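3-phytase (Klebsiella pneumoniae, PDB 2WNH) probably hydrolyses phytate (inositol hexakisphosphate), releasing phosphate, as a member of the histidine acid phosphatases. Local coordinates at residues V191-S194 and K198-I201; Q132-A137 and Q260-V265; P166-L171 and P183-P188; E247-S252 and A289-I294; G33-I38 and T51-L56. The protein carries 3 engineered substitutions. All blocks are in the same frame, centred on the assembly; numbering follows the deposited sequence.

Contact 4 lies nearest the middle of the chain, where His290 and Asp291 form the His-Asp motif that belongs to the active site in histidine acid phosphatases. Contact 2 lies beside it, with centres 14 Å apart. Gln132 NE2 comes within 3.8 Å of His290 NE2. Contact 1 meets contact 4 from the helix 243-250 side, where Ile201 CG1 packs on Leu251 CB at 4.3 Å. Contact 3 directly precedes contact 1 in the sequence, although their centres are 19 Å apart. Contact 5 touches none of the others; its centre is 18 Å from that of contact 4. A bound sodium ion lies about 10 Å from the Tyr249 side chain.

Contact 1: V191-S194 and K198-I201; sequences VEQS and KTTI
This contact is a small antiparallel beta hairpin. Strand 191-193 leads through a five-residue connection, residues 194-198, into strand 199-201 and pairs with it. Glu192 and Thr200 form the hydrogen-bonded pair in the middle. Glu192 N donates to Thr200 O at 2.8 Å, and the bond is almost straight at 173°. Thr200 N returns the bond to Glu192 O at 3.0 Å. At the turn end Ser194 N donates to Lys198 O, also at 3.0 Å, and Lys198 N donates to Ser194 OG. That hydroxyl is bonded to Ser196 OG as well, inside the turn.

One face of the hairpin carries Val191, Gln193, Thr199 and Ile201. It rests on helix 143-154 and on Leu157 of helix 157-163. Val191 splits its two methyl groups between neighbours on the opposite strand. CG1, anti to the backbone N (chi1 -170°), presses on Thr199 CG2 at 3.5 Å, a tight carbon contact. CG2 meets Ile201 CD1 at 3.9 Å. Gln193 and Thr199 run side by side in the same direction. Their polar ends also reach helix 143-154: Gln193 NE2 binds Pro143 O, and Thr199 OG1 binds Gln146 OE1.

The other face carries Glu192 and Thr200. A water joins Glu192 OE1 to Thr200 OG1 there, while Glu192 OE2 forms a salt bridge with Arg190. Between the two strands on the helix-facing side, Gln193 NE2 donates to Thr199 OG1 at 2.9 Å, with the acceptor close to the plane of the amide.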
# COMPACT_ATOMS: atom_id res chain seq x y z
N VAL B 191 25.11 52.66 -4.05
CA VAL B 191 25.63 51.73 -3.05
C VAL B 191 25.50 52.34 -1.66
O VAL B 191 25.99 53.44 -1.40
CB VAL B 191 27.08 51.32 -3.37
CG1 VAL B 191 27.52 50.18 -2.48
CG2 VAL B 191 27.20 50.92 -4.83
N GLU B 192 24.82 51.62 -0.77
CA GLU B 192 24.59 52.06 0.60
C GLU B 192 25.10 51.03 1.61
O GLU B 192 25.16 49.85 1.29
CB GLU B 192 23.10 52.33 0.81
CG GLU B 192 22.54 53.35 -0.17
CD GLU B 192 21.14 53.79 0.16
OE1 GLU B 192 20.33 52.93 0.59
OE2 GLU B 192 20.84 54.99 -0.02
N GLN B 193 25.45 51.48 2.81
CA GLN B 193 25.82 50.57 3.89
C GLN B 193 24.99 50.84 5.14
O GLN B 193 24.81 51.99 5.53
CB GLN B 193 27.31 50.67 4.22
CG GLN B 193 28.24 50.22 3.13
CD GLN B 193 29.61 49.83 3.67
OE1 GLN B 193 30.22 50.55 4.47
NE2 GLN B 193 30.09 48.66 3.25
N SER B 194 24.51 49.78 5.77
CA SER B 194 23.76 49.88 7.02
C SER B 194 24.73 50.10 8.17
O SER B 194 25.94 49.98 7.99
CB SER B 194 22.93 48.62 7.26
OG SER B 194 23.76 47.53 7.63
N LYS B 198 26.20 46.05 6.29
CA LYS B 198 25.63 45.37 5.12
C LYS B 198 25.54 46.33 3.92
O LYS B 198 25.06 47.45 4.04
CB LYS B 198 24.24 44.78 5.43
CG LYS B 198 24.26 43.57 6.36
CD LYS B 198 23.25 42.51 5.92
CE LYS B 198 23.83 41.61 4.82
NZ LYS B 198 22.98 40.42 4.53
N THR B 199 26.00 45.86 2.76
CA THR B 199 26.08 46.70 1.56
C THR B 199 24.99 46.33 0.58
O THR B 199 24.96 45.20 0.06
CB THR B 199 27.44 46.53 0.87
OG1 THR B 199 28.49 46.70 1.82
CG2 THR B 199 27.62 47.53 -0.25
N THR B 200 24.09 47.27 0.31
CA THR B 200 22.98 47.04 -0.61
C THR B 200 22.92 48.16 -1.65
O THR B 200 23.56 49.20 -1.48
CB THR B 200 21.64 46.98 0.16
OG1 THR B 200 21.46 48.21 0.87
CG2 THR B 200 21.64 45.82 1.15
N ILE B 201 22.17 47.93 -2.73
CA ILE B 201 21.95 48.93 -3.77
C ILE B 201 20.56 49.54 -3.56
O ILE B 201 19.56 48.83 -3.53
CB ILE B 201 22.02 48.32 -5.20
CG1 ILE B 201 23.27 47.44 -5.41
CG2 ILE B 201 21.81 49.39 -6.28
CD1 ILE B 201 24.58 48.15 -5.53
O HOH W 1 19.95 50.03 -0.09

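Contact 2: Q132-A137 and Q260-V265; sequences QTDKFA and QKRGSV
Thr133 makes the central link to Arg262 on helix 256-274. It belongs to a short 3-10 turn, residues 133-135. Its hydroxyl donates to Arg262 O at 2.8 Å. The donor lies in the carbonyl plane and uses a lone pair of that oxygen. Arg262 NE lies 3.3 Å from the same Thr133 OG1, but this second bond is weak and bent, with an angle of 123°. The hydroxyl is therefore held between the main chain and the side chain of one residue. A 3-10 turn in the long loop before helix 143-154 is thus anchored on helix 256-274 through a threonine hydroxyl and an arginine. The methyl Thr133 CG2 packs on Val265 CG1 at 3.5 Å, the two side chains pointing opposite ways.

Asp134 comes next and meets the guanidinium of Arg262. The planes of the two groups are 34° apart. OD2 lies over one face of the guanidinium. The salt bridge is a loose one: Asp134 OD1 stands 3.4 Å from Arg262 NH2. The Arg262 chain bends at chi3 (69°), which swings its end back toward the turn.

Ala137 closes the segment through a water. Its carbonyl O accepts from the water at 2.7 Å, and the water accepts from Lys261 NZ. The same ammonium group bonds to Ala138 O and to Ser396 OG.

The side chain of Arg262 also touches Thr292 and Met296 of helix 291-301, while Val265 touches Val400 in a loop near the C-terminus. In the chain, loop 132-137 lies between helix 99-112 and helix 143-154.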
# COMPACT_ATOMS: atom_id res chain seq x y z
N GLN B 132 25.01 30.94 9.16
CA GLN B 132 24.96 32.32 9.69
C GLN B 132 26.39 32.81 9.82
O GLN B 132 26.87 33.13 10.92
CB GLN B 132 24.25 32.34 11.05
CG GLN B 132 22.72 32.22 10.95
CD GLN B 132 22.24 30.82 10.56
OE1 GLN B 132 22.70 29.82 11.12
NE2 GLN B 132 21.32 30.74 9.58
N THR B 133 27.09 32.85 8.69
CA THR B 133 28.52 33.14 8.66
C THR B 133 28.85 34.60 9.02
O THR B 133 29.98 34.92 9.40
CB THR B 133 29.13 32.76 7.29
OG1 THR B 133 28.39 33.40 6.24
CG2 THR B 133 29.11 31.26 7.10
N ASP B 134 27.85 35.46 8.94
CA ASP B 134 28.04 36.85 9.37
C ASP B 134 28.07 36.97 10.89
O ASP B 134 28.29 38.06 11.44
CB ASP B 134 26.99 37.76 8.72
CG ASP B 134 25.55 37.34 9.02
OD1 ASP B 134 25.31 36.21 9.51
OD2 ASP B 134 24.64 38.15 8.76
N LYS B 135 27.90 35.85 11.59
CA LYS B 135 27.89 35.86 13.05
C LYS B 135 29.18 35.30 13.68
O LYS B 135 29.25 35.15 14.89
CB LYS B 135 26.66 35.09 13.60
CG LYS B 135 25.30 35.56 13.08
CD LYS B 135 25.03 37.04 13.39
CE LYS B 135 23.84 37.56 12.60
NZ LYS B 135 23.73 39.05 12.71
N PHE B 136 30.17 34.98 12.86
CA PHE B 136 31.41 34.38 13.34
C PHE B 136 32.63 35.13 12.81
O PHE B 136 32.68 35.48 11.62
CB PHE B 136 31.47 32.89 12.95
CG PHE B 136 30.37 32.06 13.56
CD1 PHE B 136 29.14 31.94 12.91
CD2 PHE B 136 30.55 31.42 14.79
CE1 PHE B 136 28.10 31.20 13.47
CE2 PHE B 136 29.53 30.65 15.36
CZ PHE B 136 28.29 30.55 14.70
N ALA B 137 33.60 35.38 13.68
CA ALA B 137 34.77 36.21 13.32
C ALA B 137 35.49 35.82 12.03
O ALA B 137 35.83 36.69 11.22
CB ALA B 137 35.78 36.28 14.50
N GLN B 260 33.57 34.71 -0.97
CA GLN B 260 34.76 34.13 -0.35
C GLN B 260 34.71 34.22 1.17
O GLN B 260 34.97 33.25 1.87
CB GLN B 260 36.03 34.80 -0.90
CG GLN B 260 36.38 34.35 -2.30
CD GLN B 260 37.61 35.05 -2.84
OE1 GLN B 260 37.74 36.27 -2.71
NE2 GLN B 260 38.48 34.30 -3.49
N LYS B 261 34.35 35.39 1.70
CA LYS B 261 34.27 35.56 3.14
C LYS B 261 33.16 34.74 3.79
O LYS B 261 33.35 34.13 4.84
CB LYS B 261 34.09 37.04 3.54
CG LYS B 261 35.35 37.88 3.33
CD LYS B 261 36.56 37.36 4.12
CE LYS B 261 36.28 37.21 5.62
NZ LYS B 261 37.46 36.63 6.36
N ARG B 262 31.99 34.73 3.15
CA ARG B 262 30.81 34.19 3.80
C ARG B 262 30.38 32.78 3.32
O ARG B 262 29.55 32.16 3.97
CB ARG B 262 29.64 35.18 3.68
CG ARG B 262 29.82 36.47 4.52
CD ARG B 262 28.51 37.21 4.66
NE ARG B 262 27.56 36.48 5.49
CZ ARG B 262 26.25 36.43 5.29
NH1 ARG B 262 25.69 37.07 4.26
NH2 ARG B 262 25.48 35.73 6.12
N GLY B 263 30.94 32.31 2.22
CA GLY B 263 30.62 31.00 1.66
C GLY B 263 31.74 29.96 1.65
O GLY B 263 31.47 28.79 1.38
N SER B 264 32.99 30.36 1.90
CA SER B 264 34.10 29.40 1.84
C SER B 264 33.96 28.25 2.84
O SER B 264 34.31 27.12 2.52
CB SER B 264 35.46 30.08 2.04
OG SER B 264 35.78 30.88 0.92
N VAL B 265 33.47 28.55 4.04
CA VAL B 265 33.32 27.53 5.09
C VAL B 265 32.36 26.42 4.64
O VAL B 265 32.58 25.23 4.91
CB VAL B 265 32.91 28.19 6.42
CG1 VAL B 265 31.52 28.84 6.33
CG2 VAL B 265 33.02 27.22 7.59
O HOH W 2 36.61 37.62 8.76

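Contact 3: P166-L171 and P183-P188; sequences PTIQLL and PIFDTP
Phe185 sets its ring edge against Ile168 and Leu171 of helix 165-175. The helix runs into a loop with Cys176 and Cys182, which form a disulfide in a structure of this protein. The chain then folds back through a turn at residues 183-186, and Phe185 reaches the helix from this turn. The contact is a helix packed against its own returning loop.

The two aliphatic side chains meet the ring differently. Ile168 and Phe185 point in opposing directions and overlap alongside each other. The Ile168 methyl CG2 lies near the ring plane, 3.5 Å from Phe185 CD2. The Leu171 side chain runs at about a right angle to that of Phe185 and meets the ring at its edge. Its CG sits 3.9 Å from Phe185 CZ, and CD2 comes nearly as close. The branches touch the rim of the ring and lie over neither of its faces. Leu171 holds CG anti to its backbone N (chi1 -179°), which brings CG to the CZ end of the ring edge.

Other apolar groups surround this pair of elements. Leu171 also packs on Met207 and Leu214 of helix 204-219 and on Leu244 of helix 243-250. Phe185 touches Cys176, Lys172 and Val175, while Ile168 leans on Trp189. Asp186 N donates to Pro183 O at 3.0 Å within the turn. The ring also passes close to the helix backbone, where Phe185 CE2 lies 3.6 Å from Ile168 O.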
# COMPACT_ATOMS: atom_id res chain seq x y z
N PRO B 166 12.78 48.39 -19.20
CA PRO B 166 11.59 47.61 -19.55
C PRO B 166 11.09 46.70 -18.41
O PRO B 166 9.89 46.63 -18.18
CB PRO B 166 12.04 46.77 -20.75
CG PRO B 166 13.25 47.44 -21.28
CD PRO B 166 13.91 48.09 -20.11
N THR B 167 12.02 46.05 -17.71
CA THR B 167 11.67 45.17 -16.59
C THR B 167 11.12 45.99 -15.42
O THR B 167 10.10 45.63 -14.81
CB THR B 167 12.91 44.36 -16.14
OG1 THR B 167 13.45 43.65 -17.27
CG2 THR B 167 12.53 43.35 -15.03
N ILE B 168 11.76 47.12 -15.13
CA ILE B 168 11.29 48.01 -14.09
C ILE B 168 9.84 48.43 -14.37
O ILE B 168 9.01 48.46 -13.46
CB ILE B 168 12.22 49.25 -13.92
CG1 ILE B 168 13.63 48.77 -13.52
CG2 ILE B 168 11.66 50.22 -12.87
CD1 ILE B 168 14.74 49.83 -13.64
N GLN B 169 9.54 48.71 -15.64
CA GLN B 169 8.20 49.11 -16.07
C GLN B 169 7.15 48.00 -15.84
O GLN B 169 6.06 48.27 -15.30
CB GLN B 169 8.24 49.58 -17.54
CG GLN B 169 6.89 49.97 -18.15
CD GLN B 169 6.11 51.02 -17.33
OE1 GLN B 169 6.68 51.95 -16.75
NE2 GLN B 169 4.78 50.87 -17.31
N LEU B 170 7.50 46.76 -16.18
CA LEU B 170 6.64 45.60 -15.88
C LEU B 170 6.36 45.46 -14.40
O LEU B 170 5.23 45.17 -14.01
CB LEU B 170 7.23 44.31 -16.45
CG LEU B 170 7.38 44.20 -17.97
CD1 LEU B 170 8.04 42.89 -18.30
CD2 LEU B 170 6.04 44.32 -18.69
N LEU B 171 7.38 45.65 -13.55
CA LEU B 171 7.18 45.60 -12.11
C LEU B 171 6.25 46.72 -11.63
O LEU B 171 5.35 46.49 -10.83
CB LEU B 171 8.52 45.62 -11.34
CG LEU B 171 8.43 45.53 -9.80
CD1 LEU B 171 7.81 44.19 -9.31
CD2 LEU B 171 9.78 45.75 -9.16
N PRO B 183 7.06 55.32 -4.22
CA PRO B 183 8.36 55.91 -3.88
C PRO B 183 9.58 55.22 -4.51
O PRO B 183 10.44 55.89 -5.10
CB PRO B 183 8.41 55.80 -2.35
CG PRO B 183 6.99 55.80 -1.94
CD PRO B 183 6.22 55.12 -3.03
N ILE B 184 9.66 53.89 -4.40
CA ILE B 184 10.83 53.14 -4.88
C ILE B 184 11.26 53.41 -6.34
O ILE B 184 12.45 53.34 -6.67
CB ILE B 184 10.69 51.60 -4.62
CG1 ILE B 184 12.05 50.89 -4.59
CG2 ILE B 184 9.76 50.95 -5.63
CD1 ILE B 184 12.96 51.28 -3.42
N PHE B 185 10.30 53.70 -7.23
CA PHE B 185 10.64 53.86 -8.65
C PHE B 185 11.26 55.23 -8.93
O PHE B 185 11.82 55.45 -10.00
CB PHE B 185 9.44 53.53 -9.55
CG PHE B 185 8.99 52.09 -9.43
CD1 PHE B 185 8.02 51.73 -8.50
CD2 PHE B 185 9.56 51.11 -10.23
CE1 PHE B 185 7.62 50.38 -8.36
CE2 PHE B 185 9.17 49.76 -10.11
CZ PHE B 185 8.20 49.40 -9.17
N ASP B 186 11.17 56.12 -7.95
CA ASP B 186 11.81 57.44 -8.01
C ASP B 186 13.24 57.48 -7.45
O ASP B 186 13.98 58.43 -7.73
CB ASP B 186 10.95 58.49 -7.28
CG ASP B 186 9.52 58.58 -7.82
OD1 ASP B 186 9.33 58.49 -9.06
OD2 ASP B 186 8.60 58.75 -6.99
N THR B 187 13.63 56.47 -6.67
CA THR B 187 14.95 56.50 -6.03
C THR B 187 16.06 56.08 -7.00
O THR B 187 15.95 55.05 -7.67
CB THR B 187 15.01 55.69 -4.68
OG1 THR B 187 15.75 54.47 -4.85
CG2 THR B 187 13.62 55.39 -4.11
N PRO B 188 17.12 56.90 -7.11
CA PRO B 188 18.30 56.52 -7.90
C PRO B 188 19.02 55.35 -7.25
O PRO B 188 18.92 55.15 -6.03
CB PRO B 188 19.18 57.78 -7.86
CG PRO B 188 18.23 58.90 -7.52
CD PRO B 188 17.27 58.26 -6.56

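Contact 4: E247-S252 and A289-I294; sequences ENYDLS and AHDTNI
Tyr249 OH and Asp291 OD2 stand 2.8 Å apart. This is the closest approach of the two segments. Asp291 OD2 lies at the ring edge, near its plane, while the carboxylate is turned 72° from the ring. Tyr249 reaches across from the last turn of helix 243-250. Asp291 is the first residue of helix 291-301 and with His290 makes up the His-Asp sequence motif of histidine acid phosphatases.

The next shell orders the two helix ends that carry these side chains. Asp291 CG is tucked between the backbone N and the carbonyl carbon (chi1 48°), and OD1 receives a weak bond from Thr292 N. His290 is the N-cap of the helix, and its N-H donates to Asn293 OD1 at 3.1 Å, one half of a capping-box pattern. Tyr249 also packs on Ala295 and Arg298. On its own helix, Ser252 OG donates to Asn248 O at 2.8 Å. Leu251 N reaches that same oxygen from the opposite face, which ties down the end of the helix.

Arg24 makes a long, weak ion pair with Asp291 OD2. With the phenol oxygen near OD2 and the Thr292 N-H on OD1, both carboxylate oxygens have polar neighbours, which is consistent with limited freedom to turn.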
# COMPACT_ATOMS: atom_id res chain seq x y z
N GLU B 247 19.98 40.62 -11.28
CA GLU B 247 20.84 41.80 -11.17
C GLU B 247 21.25 42.06 -9.71
O GLU B 247 22.44 42.30 -9.41
CB GLU B 247 20.13 43.02 -11.78
CG GLU B 247 21.01 44.29 -11.85
CD GLU B 247 21.80 44.42 -13.15
OE1 GLU B 247 21.98 43.42 -13.87
OE2 GLU B 247 22.26 45.55 -13.45
N ASN B 248 20.28 42.00 -8.79
CA ASN B 248 20.59 42.21 -7.38
C ASN B 248 21.55 41.16 -6.84
O ASN B 248 22.46 41.47 -6.09
CB ASN B 248 19.33 42.27 -6.51
CG ASN B 248 19.59 42.86 -5.13
OD1 ASN B 248 19.28 42.25 -4.10
ND2 ASN B 248 20.17 44.05 -5.10
N TYR B 249 21.32 39.90 -7.21
CA TYR B 249 22.26 38.84 -6.85
C TYR B 249 23.68 39.10 -7.38
O TYR B 249 24.65 38.97 -6.63
CB TYR B 249 21.76 37.45 -7.31
CG TYR B 249 20.95 36.79 -6.24
CD1 TYR B 249 19.69 37.26 -5.91
CD2 TYR B 249 21.46 35.71 -5.53
CE1 TYR B 249 18.94 36.67 -4.90
CE2 TYR B 249 20.72 35.11 -4.51
CZ TYR B 249 19.47 35.59 -4.20
OH TYR B 249 18.74 35.00 -3.21
N ASP B 250 23.81 39.46 -8.66
CA ASP B 250 25.12 39.77 -9.23
C ASP B 250 25.88 40.74 -8.35
O ASP B 250 27.10 40.63 -8.22
CB ASP B 250 24.99 40.36 -10.63
CG ASP B 250 24.59 39.35 -11.68
OD1 ASP B 250 24.70 38.11 -11.46
OD2 ASP B 250 24.14 39.82 -12.77
N LEU B 251 25.16 41.67 -7.71
CA LEU B 251 25.78 42.80 -7.00
C LEU B 251 25.73 42.65 -5.49
O LEU B 251 26.04 43.59 -4.77
CB LEU B 251 25.12 44.13 -7.43
CG LEU B 251 25.19 44.47 -8.91
CD1 LEU B 251 24.51 45.83 -9.20
CD2 LEU B 251 26.64 44.44 -9.43
N SER B 252 25.34 41.46 -5.01
CA SER B 252 25.37 41.19 -3.58
C SER B 252 26.03 39.84 -3.28
O SER B 252 27.25 39.75 -3.14
CB SER B 252 23.96 41.29 -2.95
OG SER B 252 23.02 40.41 -3.57
N ALA B 289 19.43 25.28 3.98
CA ALA B 289 19.73 26.67 4.32
C ALA B 289 19.01 27.64 3.38
O ALA B 289 17.84 27.45 3.03
CB ALA B 289 21.25 26.91 4.35
N HIS B 290 19.72 28.68 2.95
CA HIS B 290 19.07 29.85 2.33
C HIS B 290 19.64 30.08 0.94
O HIS B 290 20.71 29.57 0.59
CB HIS B 290 19.21 31.07 3.27
CG HIS B 290 18.87 30.77 4.70
ND1 HIS B 290 17.62 30.98 5.23
CD2 HIS B 290 19.61 30.19 5.68
CE1 HIS B 290 17.60 30.58 6.49
NE2 HIS B 290 18.80 30.10 6.79
N ASP B 291 18.90 30.83 0.13
CA ASP B 291 19.35 31.14 -1.22
C ASP B 291 20.69 31.88 -1.18
O ASP B 291 21.52 31.67 -2.04
CB ASP B 291 18.30 31.91 -2.03
CG ASP B 291 17.69 33.10 -1.27
OD1 ASP B 291 18.16 33.52 -0.18
OD2 ASP B 291 16.71 33.65 -1.81
N THR B 292 20.87 32.72 -0.16
CA THR B 292 22.15 33.41 0.08
C THR B 292 23.35 32.43 0.08
O THR B 292 24.38 32.66 -0.58
CB THR B 292 22.07 34.15 1.43
OG1 THR B 292 21.01 35.12 1.35
CG2 THR B 292 23.38 34.88 1.73
N ASN B 293 23.20 31.35 0.83
CA ASN B 293 24.24 30.34 0.95
C ASN B 293 24.51 29.63 -0.38
O ASN B 293 25.67 29.46 -0.78
CB ASN B 293 23.87 29.32 2.03
CG ASN B 293 23.56 29.96 3.36
OD1 ASN B 293 22.41 30.08 3.75
ND2 ASN B 293 24.60 30.43 4.05
N ILE B 294 23.45 29.22 -1.07
CA ILE B 294 23.58 28.60 -2.38
C ILE B 294 24.27 29.52 -3.39
O ILE B 294 25.16 29.09 -4.10
CB ILE B 294 22.24 28.09 -2.94
CG1 ILE B 294 21.73 26.97 -2.02
CG2 ILE B 294 22.43 27.58 -4.37
CD1 ILE B 294 20.28 26.50 -2.28

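Contact 5: G33-I38 and T51-L56; sequences GNREAI and THDGEL
Arg35 NH2 gives its protons to two acceptors. One is Asp53 OD1 at 3.0 Å, and the other is Thr47 O. Beside it, Arg35 NE donates to Asp53 OD2 at 2.7 Å, the shortest polar bond of the contact. Both bonds to the carboxylate are close to straight, at 165° for NE and 170° for NH2. Each Asp53 oxygen uses its syn lone pair. The guanidinium and carboxylate planes are 12° apart, so the two groups meet edge to edge and nearly coplanar. This is a side-on, two-point salt bridge. The paired bonds fix the rotation of both groups.

Arg35 leaves the helix with an extended start, CG anti to its backbone N, and then bends at chi3. This bend turns the NE side of the guanidinium to face Asp53. The third nitrogen, NH1, points elsewhere and forms a salt bridge with Glu39 OE2.

The bridge ties helix 32-42 to the loop that leads from it toward helix 58-77. Asp53 sits inside a type II beta turn that runs from His52 to Glu55. Glu55 N donates to His52 O at 3.0 Å to close the turn. Gly54 follows Asp53 with positive phi.

The turn faces a subunit boundary, where His52 NE2 bonds to Glu55 OE2 of the second subunit and the His52 ring meets that of His52 of the second subunit at about a right angle.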
# COMPACT_ATOMS: atom_id res chain seq x y z
N GLY B 33 11.10 41.91 7.70
CA GLY B 33 11.90 42.98 7.10
C GLY B 33 11.51 43.29 5.67
O GLY B 33 11.37 44.47 5.30
N ASN B 34 11.35 42.23 4.86
CA ASN B 34 10.90 42.36 3.48
C ASN B 34 9.59 43.12 3.41
O ASN B 34 9.43 44.02 2.59
CB ASN B 34 10.62 41.00 2.82
CG ASN B 34 11.87 40.18 2.52
OD1 ASN B 34 11.76 38.96 2.29
ND2 ASN B 34 13.05 40.81 2.51
N ARG B 35 8.63 42.74 4.25
CA ARG B 35 7.31 43.37 4.23
C ARG B 35 7.42 44.88 4.49
O ARG B 35 6.84 45.67 3.74
CB ARG B 35 6.37 42.75 5.26
CG ARG B 35 4.98 43.40 5.26
CD ARG B 35 4.00 42.68 6.19
NE ARG B 35 3.74 41.30 5.78
CZ ARG B 35 2.93 40.94 4.79
NH1 ARG B 35 2.28 41.84 4.07
NH2 ARG B 35 2.77 39.66 4.53
N GLU B 36 8.15 45.24 5.54
CA GLU B 36 8.38 46.66 5.87
C GLU B 36 8.83 47.42 4.64
O GLU B 36 8.30 48.48 4.31
CB GLU B 36 9.44 46.81 6.96
CG GLU B 36 8.95 46.57 8.37
CD GLU B 36 10.05 46.78 9.43
OE1 GLU B 36 11.25 46.86 9.09
OE2 GLU B 36 9.68 46.84 10.63
N ALA B 37 9.83 46.86 3.95
CA ALA B 37 10.44 47.48 2.79
C ALA B 37 9.50 47.60 1.60
O ALA B 37 9.43 48.66 0.98
CB ALA B 37 11.71 46.73 2.38
N ILE B 38 8.81 46.51 1.26
CA ILE B 38 7.98 46.50 0.07
C ILE B 38 6.71 47.33 0.26
O ILE B 38 6.24 47.94 -0.67
CB ILE B 38 7.69 45.05 -0.46
CG1 ILE B 38 6.79 44.25 0.51
CG2 ILE B 38 9.02 44.33 -0.78
CD1 ILE B 38 6.47 42.82 0.01
N THR B 51 0.30 31.77 6.55
CA THR B 51 1.52 31.43 7.25
C THR B 51 2.16 32.71 7.81
O THR B 51 2.12 33.73 7.13
CB THR B 51 2.47 30.78 6.22
OG1 THR B 51 1.83 29.58 5.75
CG2 THR B 51 3.80 30.42 6.83
N HIS B 52 2.73 32.64 9.02
CA HIS B 52 3.50 33.79 9.56
C HIS B 52 4.62 34.22 8.61
O HIS B 52 5.30 33.38 8.03
CB HIS B 52 4.11 33.42 10.91
CG HIS B 52 3.08 33.06 11.93
ND1 HIS B 52 2.22 33.98 12.48
CD2 HIS B 52 2.75 31.86 12.47
CE1 HIS B 52 1.41 33.37 13.33
NE2 HIS B 52 1.71 32.09 13.34
N ASP B 53 4.85 35.53 8.48
CA ASP B 53 5.96 36.02 7.65
C ASP B 53 7.27 35.30 7.94
O ASP B 53 7.61 35.06 9.11
CB ASP B 53 6.19 37.53 7.87
CG ASP B 53 5.15 38.39 7.17
OD1 ASP B 53 4.39 37.86 6.32
OD2 ASP B 53 5.10 39.61 7.46
N GLY B 54 7.96 34.91 6.88
CA GLY B 54 9.25 34.20 7.02
C GLY B 54 9.23 32.71 7.39
O GLY B 54 10.31 32.09 7.46
N GLU B 55 8.05 32.13 7.63
CA GLU B 55 7.96 30.69 7.98
C GLU B 55 7.59 29.85 6.76
O GLU B 55 7.14 30.39 5.74
CB GLU B 55 7.01 30.45 9.16
CG GLU B 55 7.51 31.16 10.42
CD GLU B 55 6.74 30.78 11.68
OE1 GLU B 55 5.83 29.93 11.63
OE2 GLU B 55 7.08 31.36 12.73
N LEU B 56 7.82 28.53 6.82
CA LEU B 56 7.53 27.67 5.66
C LEU B 56 6.00 27.49 5.56
O LEU B 56 5.34 27.11 6.54
CB LEU B 56 8.19 26.30 5.81
CG LEU B 56 7.95 25.28 4.68
CD1 LEU B 56 8.69 25.68 3.42
CD2 LEU B 56 8.37 23.85 5.10